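Local coordinates for putative alpha-L-fucosidase (Bacteroides thetaiotaomicron, PDB 3EYP), which probably hydrolyses alpha-L-fucosides as a family 29 glycoside hydrolase, with a TIM-barrel-type catalytic domain followed by an F5/8 type C domain, at residues A[195-200]-A[230-235]; A[336-341]-A[355-360]. One frame throughout, in Å; residues are numbered along the deposited sequence.

Contact 1 of 2, residues A[195-200]-A[230-235]; sequences FGTKNS and RDEAQY
In the TIM-barrel-type domain, the loop leaving the end of strand 193-195 meets the end of helix 226-230 and the residues after it, and the two are joined by water rather than by direct hydrogen bonds. E232 reaches back to T197 and K198. Its CG stands anti to the backbone N (chi1 -150°) and the extended chain brings one carboxylate oxygen to T197 and the other to K198. E232 OE2 lies 3.5 Å from T197 CG2, the two side chains running side by side; it also accepts from a water that takes K198 N as donor, and it binds a glycerol that probably came from the crystallisation liquor. The K198 chain, extended beyond CG, crosses E232 obliquely, so that E232 OE1 meets K198 CE at 3.6 Å. K198 NZ stays 4.3 Å from E232 OE1, too far for a salt bridge; the ammonium instead pairs with D171 and donates to the carbonyl of G167. The backbones come closest where R230 CA points its hydrogen at K198 O, 3.4 Å away. R230 bends at chi3 (71°) and turns its guanidinium to D231, gripping it side-on with NE and NH1, while R230 CG rests 3.7 Å from N199 OD1. N199 ND2 bonds to L173 O; at the other end of that amide, a second water donates to both N199 OD1, at 2.8 Å, and R230 O.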
# COMPACT_ATOMS: atom_id res chain seq x y z
N PHE A 195 -0.35 1.88 -10.58
CA PHE A 195 -1.10 0.67 -10.13
C PHE A 195 -1.80 0.20 -11.39
O PHE A 195 -2.69 0.89 -11.91
CB PHE A 195 -2.11 0.95 -9.02
CG PHE A 195 -2.95 -0.22 -8.64
CD1 PHE A 195 -2.58 -1.06 -7.57
CD2 PHE A 195 -4.13 -0.49 -9.31
CE1 PHE A 195 -3.36 -2.17 -7.21
CE2 PHE A 195 -4.95 -1.60 -8.93
CZ PHE A 195 -4.55 -2.43 -7.89
N GLY A 196 -1.38 -0.96 -11.88
CA GLY A 196 -1.88 -1.48 -13.16
C GLY A 196 -2.50 -2.86 -13.04
O GLY A 196 -2.07 -3.71 -12.27
N THR A 197 -3.56 -3.02 -13.79
CA THR A 197 -4.33 -4.25 -13.80
C THR A 197 -4.54 -4.69 -15.23
O THR A 197 -4.48 -3.90 -16.19
CB THR A 197 -5.69 -4.02 -13.17
OG1 THR A 197 -6.28 -2.84 -13.79
CG2 THR A 197 -5.56 -3.86 -11.63
N LYS A 198 -4.79 -5.97 -15.36
CA LYS A 198 -5.20 -6.57 -16.63
C LYS A 198 -4.26 -6.19 -17.76
O LYS A 198 -3.01 -6.45 -17.69
CB LYS A 198 -6.68 -6.26 -16.87
CG LYS A 198 -7.58 -7.14 -16.03
CD LYS A 198 -9.08 -6.71 -16.04
CE LYS A 198 -9.90 -7.42 -15.04
NZ LYS A 198 -11.30 -6.93 -15.14
N ASN A 199 -4.79 -5.58 -18.82
CA ASN A 199 -3.95 -5.40 -20.02
C ASN A 199 -2.89 -4.33 -19.93
O ASN A 199 -2.11 -4.17 -20.84
CB ASN A 199 -4.80 -5.26 -21.29
CG ASN A 199 -5.61 -6.52 -21.55
OD1 ASN A 199 -5.11 -7.65 -21.37
ND2 ASN A 199 -6.89 -6.34 -21.95
N SER A 200 -2.83 -3.67 -18.79
CA SER A 200 -1.76 -2.66 -18.50
C SER A 200 -0.52 -3.27 -17.91
O SER A 200 0.41 -2.55 -17.52
CB SER A 200 -2.23 -1.59 -17.53
OG SER A 200 -2.49 -2.12 -16.22
N ARG A 230 -2.34 -9.84 -15.93
CA ARG A 230 -3.11 -9.85 -17.18
C ARG A 230 -4.39 -10.64 -17.01
O ARG A 230 -5.47 -10.16 -17.29
CB ARG A 230 -2.31 -10.41 -18.35
CG ARG A 230 -2.98 -10.11 -19.71
CD ARG A 230 -2.32 -10.89 -20.77
NE ARG A 230 -2.63 -12.32 -20.65
CZ ARG A 230 -2.00 -13.27 -21.34
NH1 ARG A 230 -2.33 -14.53 -21.20
NH2 ARG A 230 -1.05 -12.92 -22.21
N ASP A 231 -4.22 -11.87 -16.55
CA ASP A 231 -5.33 -12.82 -16.34
C ASP A 231 -5.80 -12.88 -14.89
O ASP A 231 -6.06 -13.91 -14.30
CB ASP A 231 -4.91 -14.21 -16.82
CG ASP A 231 -4.60 -14.25 -18.32
OD1 ASP A 231 -4.99 -13.34 -19.07
OD2 ASP A 231 -3.93 -15.20 -18.76
N GLU A 232 -5.90 -11.70 -14.34
CA GLU A 232 -6.34 -11.43 -12.94
C GLU A 232 -7.19 -12.56 -12.29
O GLU A 232 -6.79 -13.25 -11.34
CB GLU A 232 -7.15 -10.11 -12.94
CG GLU A 232 -7.07 -9.33 -11.66
CD GLU A 232 -7.88 -8.03 -11.70
OE1 GLU A 232 -9.13 -8.11 -11.57
OE2 GLU A 232 -7.25 -6.94 -11.77
N ALA A 233 -8.38 -12.74 -12.83
CA ALA A 233 -9.38 -13.57 -12.15
C ALA A 233 -9.00 -15.04 -12.03
O ALA A 233 -9.58 -15.80 -11.23
CB ALA A 233 -10.77 -13.43 -12.84
N GLN A 234 -8.01 -15.43 -12.80
CA GLN A 234 -7.64 -16.83 -12.86
C GLN A 234 -6.30 -17.10 -12.15
O GLN A 234 -5.80 -18.23 -12.12
CB GLN A 234 -7.68 -17.28 -14.32
CG GLN A 234 -9.19 -17.22 -14.91
CD GLN A 234 -10.18 -18.16 -14.14
OE1 GLN A 234 -9.83 -19.28 -13.81
NE2 GLN A 234 -11.40 -17.69 -13.84
N TYR A 235 -5.75 -16.07 -11.52
CA TYR A 235 -4.45 -16.18 -10.78
C TYR A 235 -4.47 -15.49 -9.42
O TYR A 235 -3.67 -14.61 -9.12
CB TYR A 235 -3.30 -15.53 -11.56
CG TYR A 235 -2.86 -16.26 -12.81
CD1 TYR A 235 -1.73 -17.06 -12.80
CD2 TYR A 235 -3.57 -16.14 -14.00
CE1 TYR A 235 -1.31 -17.74 -13.93
CE2 TYR A 235 -3.14 -16.81 -15.15
CZ TYR A 235 -1.99 -17.59 -15.08
OH TYR A 235 -1.53 -18.26 -16.19
O HOH W 1 -4.63 -7.31 -12.52
O HOH W 2 -6.55 -9.26 -19.56

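Contact 2 of 2, residues A[336-341]-A[355-360]; sequences TNVRGA and TYFAGK
In the F5/8 type C domain, R339 comes from a loop that crosses strand 357-358 and the residues after it at nearly a right angle (87°), and its side chain can be followed outward from the backbone. R339 N donates to A358 O at 2.8 Å. CB then sits against two carbonyl oxygens, A358 O and G359 O; with CG anti to the backbone N (chi1 -174°) the chain runs extended to NE, its CD touching G359 O, with the A358 methyl more distant. At the tip, R339 NH1 meets G359 O at 3.0 Å, the oxygen in the guanidinium plane and the nitrogen in the carbonyl plane, while NH2 forms a salt bridge with D361. N337 works from the other end: its OD1 takes K360 N in a nearly straight bond of 2.8 Å (170°), and its ND2 donates to the carbonyls of E363 and K365. K360 slides past N337 in the opposite direction until CE reaches V338 O. The edge of the F357 ring faces V338 CA. G359 CA lies 3.2 Å from N337 O. Direct bonds from N337 and R339 thus hold the 358-360 backbone, whereas the buried N337 O, lacking a conventional hydrogen-bond partner, is left with only a weak CA-H interaction.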
# COMPACT_ATOMS: atom_id res chain seq x y z
N THR A 336 26.48 -16.74 13.68
CA THR A 336 27.21 -17.42 12.61
C THR A 336 27.07 -16.59 11.33
O THR A 336 26.18 -15.77 11.17
CB THR A 336 26.69 -18.87 12.38
OG1 THR A 336 25.34 -18.83 11.92
CG2 THR A 336 26.75 -19.71 13.67
N ASN A 337 28.02 -16.78 10.45
CA ASN A 337 27.99 -16.22 9.11
C ASN A 337 27.93 -14.71 9.07
O ASN A 337 26.98 -14.12 8.54
CB ASN A 337 26.82 -16.82 8.32
CG ASN A 337 26.90 -16.50 6.83
OD1 ASN A 337 27.99 -16.16 6.34
ND2 ASN A 337 25.74 -16.56 6.11
N VAL A 338 28.94 -14.06 9.62
CA VAL A 338 28.99 -12.60 9.65
C VAL A 338 29.95 -12.14 8.58
O VAL A 338 31.11 -12.54 8.52
CB VAL A 338 29.45 -12.06 10.98
CG1 VAL A 338 29.48 -10.53 10.95
CG2 VAL A 338 28.54 -12.56 12.09
N ARG A 339 29.46 -11.28 7.71
CA ARG A 339 30.29 -10.84 6.59
C ARG A 339 31.52 -10.01 7.05
O ARG A 339 32.60 -10.07 6.46
CB ARG A 339 29.48 -10.03 5.61
CG ARG A 339 30.25 -9.67 4.40
CD ARG A 339 29.28 -9.11 3.42
NE ARG A 339 29.78 -9.03 2.05
CZ ARG A 339 29.50 -9.90 1.08
NH1 ARG A 339 28.75 -10.94 1.31
NH2 ARG A 339 29.99 -9.69 -0.13
N GLY A 340 31.32 -9.20 8.07
CA GLY A 340 32.29 -8.18 8.46
C GLY A 340 31.77 -7.25 9.50
O GLY A 340 30.57 -7.22 9.79
N ALA A 341 32.67 -6.48 10.10
CA ALA A 341 32.27 -5.57 11.18
C ALA A 341 31.26 -4.53 10.67
O ALA A 341 30.31 -4.16 11.35
CB ALA A 341 33.51 -4.90 11.83
N THR A 355 22.07 0.83 7.51
CA THR A 355 22.92 -0.31 7.91
C THR A 355 22.15 -1.62 7.94
O THR A 355 20.93 -1.66 8.05
CB THR A 355 23.52 -0.09 9.27
OG1 THR A 355 22.46 0.10 10.21
CG2 THR A 355 24.40 1.17 9.26
N TYR A 356 22.91 -2.69 7.82
CA TYR A 356 22.36 -4.04 7.92
C TYR A 356 23.37 -5.09 8.29
O TYR A 356 24.55 -4.95 8.03
CB TYR A 356 21.71 -4.40 6.59
CG TYR A 356 22.54 -4.20 5.37
CD1 TYR A 356 23.20 -5.28 4.79
CD2 TYR A 356 22.66 -2.97 4.77
CE1 TYR A 356 23.92 -5.15 3.67
CE2 TYR A 356 23.41 -2.83 3.60
CZ TYR A 356 24.04 -3.94 3.09
OH TYR A 356 24.80 -3.88 1.96
N PHE A 357 22.86 -6.15 8.92
CA PHE A 357 23.54 -7.44 9.01
C PHE A 357 23.64 -8.13 7.65
O PHE A 357 22.69 -8.14 6.86
CB PHE A 357 22.82 -8.38 9.98
CG PHE A 357 23.31 -9.80 9.92
CD1 PHE A 357 24.64 -10.10 10.23
CD2 PHE A 357 22.47 -10.81 9.47
CE1 PHE A 357 25.09 -11.39 10.13
CE2 PHE A 357 22.91 -12.08 9.35
CZ PHE A 357 24.22 -12.39 9.69
N ALA A 358 24.79 -8.75 7.37
CA ALA A 358 24.90 -9.62 6.19
C ALA A 358 25.82 -10.78 6.45
O ALA A 358 26.73 -10.69 7.30
CB ALA A 358 25.39 -8.86 4.94
N GLY A 359 25.55 -11.81 5.68
CA GLY A 359 26.33 -13.02 5.60
C GLY A 359 27.35 -13.00 4.49
O GLY A 359 27.52 -12.04 3.76
N LYS A 360 28.14 -14.06 4.50
CA LYS A 360 29.22 -14.22 3.54
C LYS A 360 28.67 -14.74 2.21
O LYS A 360 27.70 -15.50 2.18
CB LYS A 360 30.28 -15.21 4.10
CG LYS A 360 30.96 -14.71 5.35
CD LYS A 360 31.94 -15.74 5.90
CE LYS A 360 32.48 -15.29 7.24
NZ LYS A 360 33.16 -16.40 7.92
O HOH W 3 31.13 -15.72 10.69

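How the contacts relate
From the N terminus the chain first builds most of the parallel barrel sheet, with strand 193-195 at one outer position. Contact 1 closes the loop that follows, bringing 230-235 back to 195-200 by way of strand 223-224 and helix 226-230. The chain then adds strands 253-257 and 291-295, runs through helix 306-323 and enters the second domain. There contact 2 closes a shorter loop, 13 residues between its segments and none in helix or strand, joining the loop after strand 332-335 to strand 357-358, strands at the outer positions of two different antiparallel sheets. The loops lie in series, neither nesting nor crossing. The contacts' centres lie about 39 Å apart, and the two do not touch.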